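Local coordinates for protein acetyltransferase, GNAT family (Streptococcus pneumoniae, PDB 2ATR) that probably transfers an acetyl group from acetyl-CoA to a substrate not yet identified, as a member of the GNAT family of acetyltransferases, at residues L46-R58 with V69-I83. Residues are numbered along the deposited sequence; the frame is centred on the assembly and turned at random.
Sequences LALDGDAVVGLIR and VQDLIVLPSYQRQGI
Arg58 and Asp71 face each other as a hydrogen-bonded pair across two antiparallel strands, and their side chains run alongside, pointing the same way. Followed outward, Arg58 CB lies 4.0 Å from Asp71 CB, and CD passes Asp71 OD2. The chain, extended until it bends at CG-CD (chi3 77°), brings NE to 2.7 Å from Asp71 OD2; NE meets the oxygen from above the carboxylate plane, forming a salt bridge. NH2 adds a weak bond to the same oxygen and, through a water, reaches Asp71 OD1 and Gln70 NE2. Over one guanidinium face lies Gln70 CG, 3.4 Å from Arg58 NH2, while NH1 is hydrogen-bonded to Ser41 OG and Asp71 OD2 also to Tyr19 OH. In the backbone, Arg58 O accepts from both Gln70 N and Asp71 N, which lie opposite it as a classic beta bulge. At the far end, Val54 CB sits 4.0 Å from the Tyr78 ring centroid, 15° off its normal: a CH-pi contact. Asp49 OD2 lies at the Tyr78 ring edge, modelled doubtfully close to OH. Strands 52-58 and 69-74, with a loop leading to the helix starting at Ile83, match the central GNAT beta hairpin and the beta-to-helix connection that in relatives binds the acetyl-CoA pyrophosphate.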
ATOM      1  N   LEU A  46      -3.561   4.448   8.477  1.00 26.21           N
ATOM      2  CA  LEU A  46      -4.007   5.686   7.824  1.00 27.75           C
ATOM      3  C   LEU A  46      -3.066   6.824   8.143  1.00 27.76           C
ATOM      4  O   LEU A  46      -2.432   6.820   9.213  1.00 29.82           O
ATOM      5  CB  LEU A  46      -5.420   6.083   8.253  1.00 26.42           C
ATOM      6  CG  LEU A  46      -6.460   4.999   8.042  1.00 28.64           C
ATOM      7  CD1 LEU A  46      -7.808   5.536   8.513  1.00 31.64           C
ATOM      8  CD2 LEU A  46      -6.499   4.600   6.536  1.00 27.14           C
ATOM      9  N   ALA A  47      -2.959   7.768   7.203  1.00 26.31           N
ATOM     10  CA  ALA A  47      -2.302   9.036   7.409  1.00 26.94           C
ATOM     11  C   ALA A  47      -3.397  10.076   7.649  1.00 28.22           C
ATOM     12  O   ALA A  47      -4.388  10.124   6.886  1.00 26.34           O
ATOM     13  CB  ALA A  47      -1.495   9.416   6.186  1.00 27.50           C
ATOM     14  N   LEU A  48      -3.237  10.846   8.740  1.00 28.58           N
ATOM     15  CA  LEU A  48      -4.249  11.824   9.195  1.00 29.46           C
ATOM     16  C   LEU A  48      -3.644  13.195   9.333  1.00 29.85           C
ATOM     17  O   LEU A  48      -2.572  13.365   9.917  1.00 30.38           O
ATOM     18  CB  LEU A  48      -4.844  11.427  10.556  1.00 29.89           C
ATOM     19  CG  LEU A  48      -6.090  10.564  10.331  1.00 33.84           C
ATOM     20  CD1 LEU A  48      -5.804   9.083  10.405  1.00 36.05           C
ATOM     21  CD2 LEU A  48      -7.147  10.956  11.332  1.00 39.02           C
ATOM     22  N   ASP A  49      -4.365  14.178   8.831  1.00 30.56           N
ATOM     23  CA  ASP A  49      -3.995  15.566   8.971  1.00 32.18           C
ATOM     24  C   ASP A  49      -5.096  16.091   9.895  1.00 33.08           C
ATOM     25  O   ASP A  49      -6.223  16.401   9.422  1.00 31.19           O
ATOM     26  CB  ASP A  49      -4.083  16.259   7.591  1.00 33.40           C
ATOM     27  CG  ASP A  49      -3.796  17.768   7.676  1.00 35.68           C
ATOM     28  OD1 ASP A  49      -3.396  18.235   8.769  1.00 35.13           O
ATOM     29  OD2 ASP A  49      -3.924  18.464   6.652  1.00 38.33           O
ATOM     30  N   GLY A  50      -4.813  16.122  11.209  1.00 34.11           N
ATOM     31  CA  GLY A  50      -5.868  16.350  12.196  1.00 35.12           C
ATOM     32  C   GLY A  50      -6.879  15.245  12.091  1.00 35.19           C
ATOM     33  O   GLY A  50      -6.531  14.077  12.191  1.00 37.20           O
ATOM     34  N   ASP A  51      -8.123  15.591  11.824  1.00 34.99           N
ATOM     35  CA  ASP A  51      -9.137  14.570  11.619  1.00 35.67           C
ATOM     36  C   ASP A  51      -9.245  14.162  10.150  1.00 32.98           C
ATOM     37  O   ASP A  51      -9.948  13.237   9.843  1.00 33.20           O
ATOM     38  CB  ASP A  51     -10.516  15.018  12.141  1.00 37.34           C
ATOM     39  CG  ASP A  51     -10.521  15.312  13.667  1.00 42.76           C
ATOM     40  OD1 ASP A  51      -9.814  14.617  14.432  1.00 46.87           O
ATOM     41  OD2 ASP A  51     -11.247  16.244  14.081  1.00 48.38           O
ATOM     42  N   ALA A  52      -8.574  14.859   9.245  1.00 32.00           N
ATOM     43  CA  ALA A  52      -8.702  14.513   7.781  1.00 30.69           C
ATOM     44  C   ALA A  52      -7.944  13.204   7.427  1.00 30.22           C
ATOM     45  O   ALA A  52      -6.781  13.147   7.707  1.00 29.06           O
ATOM     46  CB  ALA A  52      -8.105  15.644   6.968  1.00 29.23           C
ATOM     47  N   VAL A  53      -8.590  12.205   6.808  1.00 31.60           N
ATOM     48  CA  VAL A  53      -7.888  10.966   6.270  1.00 31.95           C
ATOM     49  C   VAL A  53      -7.227  11.314   4.919  1.00 30.78           C
ATOM     50  O   VAL A  53      -7.907  11.684   3.961  1.00 31.65           O
ATOM     51  CB  VAL A  53      -8.854   9.770   6.135  1.00 31.61           C
ATOM     52  CG1 VAL A  53      -8.139   8.481   5.532  1.00 31.67           C
ATOM     53  CG2 VAL A  53      -9.505   9.452   7.492  1.00 33.49           C
ATOM     54  N   VAL A  54      -5.905  11.339   4.886  1.00 30.25           N
ATOM     55  CA  VAL A  54      -5.180  11.815   3.692  1.00 30.37           C
ATOM     56  C   VAL A  54      -4.338  10.692   3.002  1.00 30.38           C
ATOM     57  O   VAL A  54      -3.798  10.893   1.941  1.00 31.47           O
ATOM     58  CB  VAL A  54      -4.418  13.201   3.909  1.00 29.21           C
ATOM     59  CG1 VAL A  54      -5.393  14.238   4.547  1.00 28.66           C
ATOM     60  CG2 VAL A  54      -3.101  13.132   4.759  1.00 28.45           C
ATOM     61  N   GLY A  55      -4.255   9.516   3.615  1.00 29.98           N
ATOM     62  CA  GLY A  55      -3.342   8.473   3.091  1.00 28.81           C
ATOM     63  C   GLY A  55      -3.718   7.163   3.696  1.00 29.09           C
ATOM     64  O   GLY A  55      -4.344   7.141   4.768  1.00 27.83           O
ATOM     65  N   LEU A  56      -3.400   6.065   2.986  1.00 27.31           N
ATOM     66  CA  LEU A  56      -3.684   4.723   3.453  1.00 27.38           C
ATOM     67  C   LEU A  56      -2.567   3.773   2.953  1.00 26.20           C
ATOM     68  O   LEU A  56      -2.018   3.977   1.872  1.00 24.49           O
ATOM     69  CB  LEU A  56      -5.085   4.259   2.965  1.00 27.29           C
ATOM     70  CG  LEU A  56      -5.570   2.804   3.093  1.00 30.79           C
ATOM     71  CD1 LEU A  56      -7.115   2.722   3.172  1.00 27.09           C
ATOM     72  CD2 LEU A  56      -5.020   1.944   1.894  1.00 27.19           C
ATOM     73  N   ILE A  57      -2.226   2.787   3.761  1.00 25.37           N
ATOM     74  CA  ILE A  57      -1.425   1.618   3.280  1.00 25.79           C
ATOM     75  C   ILE A  57      -2.177   0.379   3.704  1.00 26.36           C
ATOM     76  O   ILE A  57      -2.779   0.361   4.775  1.00 26.00           O
ATOM     77  CB  ILE A  57       0.074   1.617   3.721  1.00 26.32           C
ATOM     78  CG1 ILE A  57       0.888   0.423   3.058  1.00 21.75           C
ATOM     79  CG2 ILE A  57       0.161   1.575   5.273  1.00 23.00           C
ATOM     80  CD1 ILE A  57       2.446   0.580   3.279  1.00 23.59           C
ATOM     81  N   ARG A  58      -2.217  -0.626   2.831  1.00 25.58           N
ATOM     82  CA  ARG A  58      -2.892  -1.862   3.105  1.00 25.89           C
ATOM     83  C   ARG A  58      -2.009  -3.039   2.638  1.00 26.63           C
ATOM     84  O   ARG A  58      -1.613  -3.164   1.461  1.00 26.26           O
ATOM     85  CB  ARG A  58      -4.244  -1.916   2.381  1.00 26.19           C
ATOM     86  CG  ARG A  58      -5.100  -3.070   2.719  1.00 28.72           C
ATOM     87  CD  ARG A  58      -6.532  -2.868   2.224  1.00 24.73           C
ATOM     88  NE  ARG A  58      -6.696  -3.087   0.778  1.00 23.68           N
ATOM     89  CZ  ARG A  58      -6.854  -4.260   0.174  1.00 24.56           C
ATOM     90  NH1 ARG A  58      -6.749  -5.429   0.824  1.00 22.41           N
ATOM     91  NH2 ARG A  58      -7.073  -4.276  -1.125  1.00 25.81           N
ATOM     92  N   VAL A  69       2.451  -5.366  -0.509  1.00 25.38           N
ATOM     93  CA  VAL A  69       2.000  -3.983  -0.284  1.00 25.50           C
ATOM     94  C   VAL A  69       0.904  -3.796  -1.324  1.00 25.69           C
ATOM     95  O   VAL A  69       1.180  -3.610  -2.520  1.00 23.95           O
ATOM     96  CB  VAL A  69       3.120  -2.872  -0.471  1.00 25.76           C
ATOM     97  CG1 VAL A  69       2.466  -1.446  -0.319  1.00 25.75           C
ATOM     98  CG2 VAL A  69       4.238  -2.996   0.575  1.00 26.51           C
ATOM     99  N   GLN A  70      -0.342  -3.964  -0.896  1.00 26.37           N
ATOM    100  CA  GLN A  70      -1.462  -4.001  -1.842  1.00 24.97           C
ATOM    101  C   GLN A  70      -1.945  -2.592  -2.248  1.00 25.33           C
ATOM    102  O   GLN A  70      -2.038  -2.285  -3.451  1.00 24.91           O
ATOM    103  CB  GLN A  70      -2.571  -4.859  -1.264  1.00 26.84           C
ATOM    104  CG  GLN A  70      -3.879  -4.908  -2.080  1.00 27.28           C
ATOM    105  CD  GLN A  70      -3.656  -5.354  -3.536  1.00 31.06           C
ATOM    106  OE1 GLN A  70      -2.721  -6.083  -3.835  1.00 33.63           O
ATOM    107  NE2 GLN A  70      -4.488  -4.868  -4.435  1.00 31.60           N
ATOM    108  N   ASP A  71      -2.213  -1.720  -1.280  1.00 24.70           N
ATOM    109  CA  ASP A  71      -2.600  -0.312  -1.585  1.00 26.23           C
ATOM    110  C   ASP A  71      -1.642   0.595  -0.869  1.00 26.03           C
ATOM    111  O   ASP A  71      -1.320   0.364   0.321  1.00 27.23           O
ATOM    112  CB  ASP A  71      -4.043   0.059  -1.125  1.00 26.12           C
ATOM    113  CG  ASP A  71      -5.126  -0.814  -1.736  1.00 28.12           C
ATOM    114  OD1 ASP A  71      -5.033  -1.205  -2.927  1.00 27.23           O
ATOM    115  OD2 ASP A  71      -6.110  -1.089  -1.017  1.00 28.58           O
ATOM    116  N   LEU A  72      -1.126   1.583  -1.577  1.00 26.50           N
ATOM    117  CA  LEU A  72      -0.442   2.707  -0.966  1.00 26.29           C
ATOM    118  C   LEU A  72      -0.959   3.999  -1.614  1.00 27.97           C
ATOM    119  O   LEU A  72      -0.708   4.258  -2.811  1.00 26.37           O
ATOM    120  CB  LEU A  72       1.070   2.622  -1.133  1.00 26.38           C
ATOM    121  CG  LEU A  72       1.919   3.736  -0.504  1.00 26.88           C
ATOM    122  CD1 LEU A  72       1.666   3.819   1.020  1.00 23.75           C
ATOM    123  CD2 LEU A  72       3.419   3.543  -0.775  1.00 27.26           C
ATOM    124  N   ILE A  73      -1.679   4.794  -0.839  1.00 27.48           N
ATOM    125  CA  ILE A  73      -2.352   5.971  -1.399  1.00 29.55           C
ATOM    126  C   ILE A  73      -2.045   7.149  -0.519  1.00 30.24           C
ATOM    127  O   ILE A  73      -2.185   7.049   0.700  1.00 30.76           O
ATOM    128  CB  ILE A  73      -3.898   5.806  -1.467  1.00 29.34           C
ATOM    129  CG1 ILE A  73      -4.273   4.629  -2.355  1.00 32.73           C
ATOM    130  CG2 ILE A  73      -4.559   7.090  -1.996  1.00 31.40           C
ATOM    131  CD1 ILE A  73      -5.702   4.229  -2.271  1.00 31.95           C
ATOM    132  N   VAL A  74      -1.565   8.233  -1.124  1.00 30.55           N
ATOM    133  CA  VAL A  74      -1.597   9.553  -0.510  1.00 30.91           C
ATOM    134  C   VAL A  74      -2.407  10.484  -1.466  1.00 32.04           C
ATOM    135  O   VAL A  74      -2.298  10.383  -2.712  1.00 30.97           O
ATOM    136  CB  VAL A  74      -0.206  10.126  -0.263  1.00 30.16           C
ATOM    137  CG1 VAL A  74      -0.307  11.496   0.459  1.00 31.12           C
ATOM    138  CG2 VAL A  74       0.630   9.192   0.584  1.00 32.95           C
ATOM    139  N   LEU A  75      -3.266  11.330  -0.892  1.00 31.98           N
ATOM    140  CA  LEU A  75      -3.898  12.404  -1.715  1.00 33.23           C
ATOM    141  C   LEU A  75      -2.845  13.166  -2.467  1.00 33.85           C
ATOM    142  O   LEU A  75      -1.845  13.628  -1.865  1.00 33.05           O
ATOM    143  CB  LEU A  75      -4.738  13.376  -0.883  1.00 32.87           C
ATOM    144  CG  LEU A  75      -5.970  12.773  -0.246  1.00 33.87           C
ATOM    145  CD1 LEU A  75      -6.621  13.796   0.761  1.00 33.05           C
ATOM    146  CD2 LEU A  75      -7.000  12.268  -1.320  1.00 33.83           C
ATOM    147  N   PRO A  76      -3.027  13.249  -3.814  1.00 36.15           N
ATOM    148  CA  PRO A  76      -2.046  13.809  -4.708  1.00 37.76           C
ATOM    149  C   PRO A  76      -1.815  15.222  -4.350  1.00 39.62           C
ATOM    150  O   PRO A  76      -0.880  15.809  -4.841  1.00 40.84           O
ATOM    151  CB  PRO A  76      -2.704  13.686  -6.107  1.00 36.67           C
ATOM    152  CG  PRO A  76      -3.655  12.568  -5.959  1.00 38.72           C
ATOM    153  CD  PRO A  76      -4.203  12.737  -4.558  1.00 35.94           C
ATOM    154  N   SER A  77      -2.649  15.762  -3.451  1.00 42.05           N
ATOM    155  CA  SER A  77      -2.495  17.152  -3.024  1.00 42.20           C
ATOM    156  C   SER A  77      -1.457  17.311  -1.892  1.00 43.15           C
ATOM    157  O   SER A  77      -0.853  18.383  -1.779  1.00 44.12           O
ATOM    158  CB  SER A  77      -3.861  17.861  -2.776  1.00 41.19           C
ATOM    159  OG  SER A  77      -4.802  17.082  -2.092  1.00 38.97           O
ATOM    160  N   TYR A  78      -1.257  16.249  -1.088  1.00 43.60           N
ATOM    161  CA  TYR A  78      -0.177  16.125  -0.088  1.00 44.12           C
ATOM    162  C   TYR A  78       1.010  15.498  -0.835  1.00 47.49           C
ATOM    163  O   TYR A  78       1.138  15.704  -2.053  1.00 47.70           O
ATOM    164  CB  TYR A  78      -0.628  15.257   1.130  1.00 43.05           C
ATOM    165  CG  TYR A  78      -1.695  15.931   2.015  1.00 39.45           C
ATOM    166  CD1 TYR A  78      -1.365  16.453   3.262  1.00 37.49           C
ATOM    167  CD2 TYR A  78      -3.020  16.076   1.566  1.00 36.51           C
ATOM    168  CE1 TYR A  78      -2.305  17.104   4.046  1.00 37.29           C
ATOM    169  CE2 TYR A  78      -3.983  16.693   2.348  1.00 36.31           C
ATOM    170  CZ  TYR A  78      -3.620  17.234   3.586  1.00 36.72           C
ATOM    171  OH  TYR A  78      -4.568  17.869   4.370  1.00 35.00           O
ATOM    172  N   GLN A  79       1.878  14.734  -0.167  1.00 50.11           N
ATOM    173  CA  GLN A  79       2.969  14.010  -0.923  1.00 52.01           C
ATOM    174  C   GLN A  79       4.240  14.819  -0.968  1.00 53.53           C
ATOM    175  O   GLN A  79       4.221  16.023  -0.735  1.00 54.17           O
ATOM    176  CB  GLN A  79       2.582  13.696  -2.376  1.00 52.06           C
ATOM    177  CG  GLN A  79       1.802  12.387  -2.652  1.00 52.50           C
ATOM    178  CD  GLN A  79       1.579  12.165  -4.139  1.00 54.56           C
ATOM    179  OE1 GLN A  79       2.197  12.841  -4.988  1.00 59.91           O
ATOM    180  NE2 GLN A  79       0.717  11.222  -4.476  1.00 50.21           N
ATOM    181  N   ARG A  80       5.346  14.145  -1.290  1.00 55.33           N
ATOM    182  CA  ARG A  80       6.698  14.730  -1.253  1.00 56.18           C
ATOM    183  C   ARG A  80       7.093  15.339   0.113  1.00 55.43           C
ATOM    184  O   ARG A  80       8.078  16.073   0.208  1.00 56.28           O
ATOM    185  CB  ARG A  80       6.930  15.686  -2.446  1.00 57.26           C
ATOM    186  CG  ARG A  80       7.068  14.934  -3.793  1.00 61.05           C
ATOM    187  CD  ARG A  80       7.318  15.869  -4.991  1.00 66.59           C
ATOM    188  NE  ARG A  80       7.143  15.197  -6.294  1.00 69.78           N
ATOM    189  CZ  ARG A  80       6.055  15.296  -7.072  1.00 71.49           C
ATOM    190  NH1 ARG A  80       5.007  16.038  -6.691  1.00 71.08           N
ATOM    191  NH2 ARG A  80       6.004  14.641  -8.235  1.00 70.83           N
ATOM    192  N   GLN A  81       6.325  15.021   1.162  1.00 54.95           N
ATOM    193  CA  GLN A  81       6.673  15.373   2.560  1.00 53.36           C
ATOM    194  C   GLN A  81       6.741  14.130   3.462  1.00 51.78           C
ATOM    195  O   GLN A  81       6.517  14.196   4.700  1.00 51.70           O
ATOM    196  CB  GLN A  81       5.728  16.437   3.139  1.00 54.46           C
ATOM    197  CG  GLN A  81       4.270  16.023   3.338  1.00 55.84           C
ATOM    198  CD  GLN A  81       3.407  17.218   3.776  1.00 59.41           C
ATOM    199  OE1 GLN A  81       3.531  17.707   4.905  1.00 58.60           O
ATOM    200  NE2 GLN A  81       2.529  17.686   2.877  1.00 58.14           N
ATOM    201  N   GLY A  82       7.049  12.992   2.829  1.00 49.08           N
ATOM    202  CA  GLY A  82       7.378  11.788   3.546  1.00 44.90           C
ATOM    203  C   GLY A  82       6.201  11.007   4.098  1.00 41.64           C
ATOM    204  O   GLY A  82       6.413  10.157   4.934  1.00 42.37           O
ATOM    205  N   ILE A  83       4.985  11.282   3.628  1.00 39.18           N
ATOM    206  CA  ILE A  83       3.782  10.520   4.060  1.00 36.66           C
ATOM    207  C   ILE A  83       3.807   9.051   3.619  1.00 34.35           C
ATOM    208  O   ILE A  83       3.547   8.172   4.400  1.00 29.90           O
ATOM    209  CB  ILE A  83       2.428  11.178   3.628  1.00 37.52           C
ATOM    210  CG1 ILE A  83       2.349  12.650   4.117  1.00 38.53           C
ATOM    211  CG2 ILE A  83       1.212  10.366   4.219  1.00 35.35           C
ATOM    212  CD1 ILE A  83       1.029  13.381   3.720  1.00 40.08           C
TER
HETATM  213  O   HOH W   1      -6.959  -2.972  -3.787  1.00 34.42           O